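Side-chain contacts in uncharacterized protein (Bacteroides ovatus, PDB 3P02), which is of unknown function but combines a DUF4973 region of the E-set clan with a C-terminal region of the BT_3044-like family: residues L69-K73 with F74-P78; N186-T189 with D190-F194. All coordinates share one frame; numbering follows the deposited sequence. Where two conformers were deposited one is given.

Contact 1 of 2, residues L69-K73 with F74-P78; sequences LNFEK and FGNRP
The C-terminal end of helix 65-74 is closed by two backbone bonds, Phe74 N to Asn70 O at 2.8 Å and Gly75 N to Phe71 O, also 2.8 Å. Gly75 is the first residue to leave helical conformation, with a phi of 60° that suits glycine. Two aromatic rings pack around this exit. In Phe74, CG lies beside the backbone N and anti to the carbonyl carbon (chi1 -52°), and the ring stands with one face over Lys73 CB, which is 4.0 Å from its centroid, almost on the ring normal. At the edge of the same ring, in its plane, Asn70 OD1 lies 3.8 Å from CE2; this oxygen also accepts a hydrogen bond from Phe82 N, while Trp22 meets the Phe74 ring with the planes at about 30°. The Phe71 ring, with CG anti to the backbone N, extends alongside Gly75, whose CA makes a CH-pi contact over its face, 4.2 Å from the centroid. Beyond it Asn76 centres an inverse gamma turn, with a weak Arg77 N to Gly75 O bond, and Asn76 ND2 comes to the Phe71 ring edge, 3.8 Å from CE1.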
# COMPACT_ATOMS: atom_id res chain seq x y z
N LEU A 69 0.33 17.05 8.79
CA LEU A 69 0.01 15.67 9.12
C LEU A 69 1.30 14.87 9.42
O LEU A 69 1.38 14.17 10.42
CB LEU A 69 -0.77 15.01 7.96
CG LEU A 69 -1.09 13.52 8.10
CD1 LEU A 69 -2.22 13.29 9.10
CD2 LEU A 69 -1.44 12.91 6.74
N ASN A 70 2.31 15.01 8.55
CA ASN A 70 3.58 14.29 8.74
C ASN A 70 4.23 14.60 10.08
O ASN A 70 4.62 13.68 10.79
CB ASN A 70 4.55 14.62 7.61
CG ASN A 70 4.26 13.84 6.37
OD1 ASN A 70 3.76 12.72 6.43
ND2 ASN A 70 4.57 14.41 5.21
N PHE A 71 4.33 15.88 10.43
CA PHE A 71 4.99 16.21 11.69
C PHE A 71 4.14 15.74 12.88
O PHE A 71 4.69 15.21 13.86
CB PHE A 71 5.32 17.70 11.79
CG PHE A 71 6.20 17.94 13.00
CD1 PHE A 71 7.54 17.56 12.98
CD2 PHE A 71 5.67 18.46 14.17
CE1 PHE A 71 8.34 17.70 14.11
CE2 PHE A 71 6.47 18.60 15.31
CZ PHE A 71 7.80 18.21 15.27
N GLU A 72 2.83 16.00 12.82
CA GLU A 72 1.95 15.65 13.93
C GLU A 72 1.91 14.12 14.15
O GLU A 72 1.80 13.69 15.29
CB GLU A 72 0.54 16.24 13.71
CG GLU A 72 0.58 17.76 13.77
CD GLU A 72 -0.77 18.46 13.69
OE1 GLU A 72 -1.78 17.77 13.44
OE2 GLU A 72 -0.78 19.71 13.77
N LYS A 73 1.98 13.32 13.08
CA LYS A 73 1.93 11.86 13.23
C LYS A 73 3.29 11.25 13.47
O LYS A 73 3.38 10.26 14.20
CB LYS A 73 1.29 11.19 11.99
CG LYS A 73 -0.21 11.44 11.84
CD LYS A 73 -1.06 10.59 12.79
CE LYS A 73 -2.50 11.05 12.82
NZ LYS A 73 -3.27 10.39 13.91
N PHE A 74 4.35 11.79 12.85
CA PHE A 74 5.66 11.13 12.94
C PHE A 74 6.78 11.91 13.57
O PHE A 74 7.88 11.35 13.71
CB PHE A 74 6.10 10.76 11.50
CG PHE A 74 5.07 9.99 10.71
CD1 PHE A 74 4.67 8.72 11.11
CD2 PHE A 74 4.51 10.52 9.54
CE1 PHE A 74 3.72 8.00 10.39
CE2 PHE A 74 3.55 9.81 8.82
CZ PHE A 74 3.17 8.54 9.24
N GLY A 75 6.54 13.15 13.97
CA GLY A 75 7.61 13.97 14.54
C GLY A 75 8.77 14.16 13.58
O GLY A 75 8.57 14.21 12.36
N ASN A 76 10.00 14.20 14.11
CA ASN A 76 11.20 14.42 13.29
C ASN A 76 11.75 13.15 12.69
O ASN A 76 12.93 12.82 12.86
CB ASN A 76 12.27 15.15 14.11
CG ASN A 76 12.76 16.35 13.36
OD1 ASN A 76 13.61 16.25 12.47
ND2 ASN A 76 12.14 17.49 13.62
N ARG A 77 10.89 12.43 11.94
CA ARG A 77 11.29 11.19 11.28
C ARG A 77 10.85 11.24 9.82
O ARG A 77 9.88 10.58 9.41
CB ARG A 77 10.74 9.97 12.01
CG ARG A 77 11.62 9.67 13.22
CD ARG A 77 11.04 8.59 14.05
NE ARG A 77 11.28 7.28 13.47
CZ ARG A 77 10.68 6.18 13.91
NH1 ARG A 77 9.82 6.25 14.93
NH2 ARG A 77 10.90 5.01 13.32
N PRO A 78 11.59 12.07 9.00
CA PRO A 78 11.22 12.25 7.58
C PRO A 78 11.15 10.98 6.77
O PRO A 78 10.44 10.95 5.75
CB PRO A 78 12.31 13.19 7.03
CG PRO A 78 13.43 13.11 8.01
CD PRO A 78 12.76 12.93 9.34

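Contact 2 of 2, residues N186-T189 with D190-F194; sequences NVVT and DSIVF
At the tip of the beta hairpin formed by strands 182-187 and 192-196, just past Asp190, Ser191 N donates to Thr189 OG1 at 3.2 Å, which makes an ST turn. The next amide, Ile192 N, reaches the same oxygen at 3.0 Å, so two N-H groups grip the hydroxyl; a chi1 of 68°, setting OG1 between the backbone N and the carbonyl carbon, turns it toward both. Ile192 O in turn accepts from Val188 N and Thr189 N, both arriving from one face of its carbonyl plane. Two successive amides sharing one acceptor is the pattern of a classic beta bulge. Among the side chains, Ile192 CG2 lies 3.8 Å from Val188 CB. Val193 and Val187 form a non-hydrogen-bonded pair, and Val193 CB sits tightly against Asn186 O, 3.0 Å away. Phe194 and Asn186 are the hydrogen-bonded pair, with Asn186 N to Phe194 O at 2.8 Å and Phe194 N returning to Asn186 O. Val188 CG2 meets the Phe194 ring at its edge, in plane, 3.5 Å from CD2, while Asn186 CB lies over one face in a CH-pi contact, offset toward the rim, 3.4 Å from Phe194 CZ.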
# COMPACT_ATOMS: atom_id res chain seq x y z
N ASN A 186 5.73 -5.78 -1.63
CA ASN A 186 5.34 -4.53 -2.29
C ASN A 186 5.22 -4.76 -3.78
O ASN A 186 5.88 -5.65 -4.31
CB ASN A 186 6.36 -3.47 -1.96
CG ASN A 186 6.62 -3.41 -0.47
OD1 ASN A 186 5.73 -3.08 0.30
ND2 ASN A 186 7.76 -3.93 -0.03
N VAL A 187 4.41 -3.96 -4.45
CA VAL A 187 4.11 -4.16 -5.86
C VAL A 187 5.02 -3.40 -6.83
O VAL A 187 5.22 -2.20 -6.68
CB VAL A 187 2.61 -3.75 -6.09
CG1 VAL A 187 2.25 -3.77 -7.59
CG2 VAL A 187 1.66 -4.65 -5.30
N VAL A 188 5.46 -4.09 -7.91
CA VAL A 188 6.16 -3.46 -9.03
C VAL A 188 5.23 -3.56 -10.26
O VAL A 188 4.93 -2.55 -10.91
CB VAL A 188 7.56 -4.10 -9.28
CG1 VAL A 188 8.32 -3.32 -10.36
CG2 VAL A 188 8.39 -4.16 -7.98
N THR A 189 4.81 -4.79 -10.62
CA THR A 189 3.89 -5.03 -11.74
C THR A 189 2.82 -6.02 -11.26
O THR A 189 2.70 -6.26 -10.05
CB THR A 189 4.65 -5.58 -12.97
OG1 THR A 189 5.13 -6.89 -12.67
CG2 THR A 189 5.80 -4.68 -13.44
N ASP A 190 2.08 -6.65 -12.19
CA ASP A 190 1.12 -7.65 -11.75
C ASP A 190 1.82 -8.96 -11.29
O ASP A 190 1.19 -9.74 -10.58
CB ASP A 190 0.08 -7.96 -12.85
CG ASP A 190 0.63 -8.52 -14.16
OD1 ASP A 190 1.85 -8.42 -14.38
OD2 ASP A 190 -0.18 -8.93 -15.01
N SER A 191 3.10 -9.19 -11.69
CA SER A 191 3.79 -10.45 -11.35
C SER A 191 5.10 -10.24 -10.57
O SER A 191 5.64 -11.21 -10.05
CB SER A 191 4.10 -11.25 -12.62
OG SER A 191 5.06 -10.63 -13.46
N ILE A 192 5.60 -8.99 -10.51
CA ILE A 192 6.86 -8.69 -9.82
C ILE A 192 6.54 -7.91 -8.54
O ILE A 192 5.74 -6.95 -8.57
CB ILE A 192 7.86 -7.88 -10.72
CG1 ILE A 192 8.23 -8.68 -12.01
CG2 ILE A 192 9.15 -7.48 -9.91
CD1 ILE A 192 8.99 -7.80 -13.04
N VAL A 193 7.14 -8.35 -7.44
CA VAL A 193 7.03 -7.71 -6.14
C VAL A 193 8.44 -7.51 -5.58
O VAL A 193 9.41 -7.98 -6.17
CB VAL A 193 6.18 -8.57 -5.13
CG1 VAL A 193 4.73 -8.79 -5.62
CG2 VAL A 193 6.86 -9.90 -4.82
N PHE A 194 8.54 -6.86 -4.44
CA PHE A 194 9.80 -6.84 -3.71
C PHE A 194 9.52 -6.85 -2.23
O PHE A 194 8.46 -6.41 -1.79
CB PHE A 194 10.70 -5.65 -4.06
CG PHE A 194 10.13 -4.30 -3.70
CD1 PHE A 194 10.33 -3.75 -2.43
CD2 PHE A 194 9.43 -3.55 -4.65
CE1 PHE A 194 9.83 -2.48 -2.12
CE2 PHE A 194 8.91 -2.29 -4.32
CZ PHE A 194 9.12 -1.76 -3.07

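In the fold
Both contacts are local and lie where the chain changes direction, on opposite sides of the molecule's centre, with centres 28 Å apart. Contact 1 ends a helix in the DUF4973 region and is the more peripheral, mixing the buried Asn70 and Phe74 with exposed residues such as Phe71 and Asn76. Contact 2 closes a hairpin that strand 211-220 extends beside 192-196; Asn186, Val187, Val193 and Phe194 are buried there and the other touching residues partly exposed. Their hydrogen bonding differs too. In contact 1 the hydrogen bonds between the segments are all main-chain to main-chain, and the charged ends of Glu72 and Lys73 turn to Arg141 and Gly21; in contact 2 a threonine hydroxyl takes part in the turn itself.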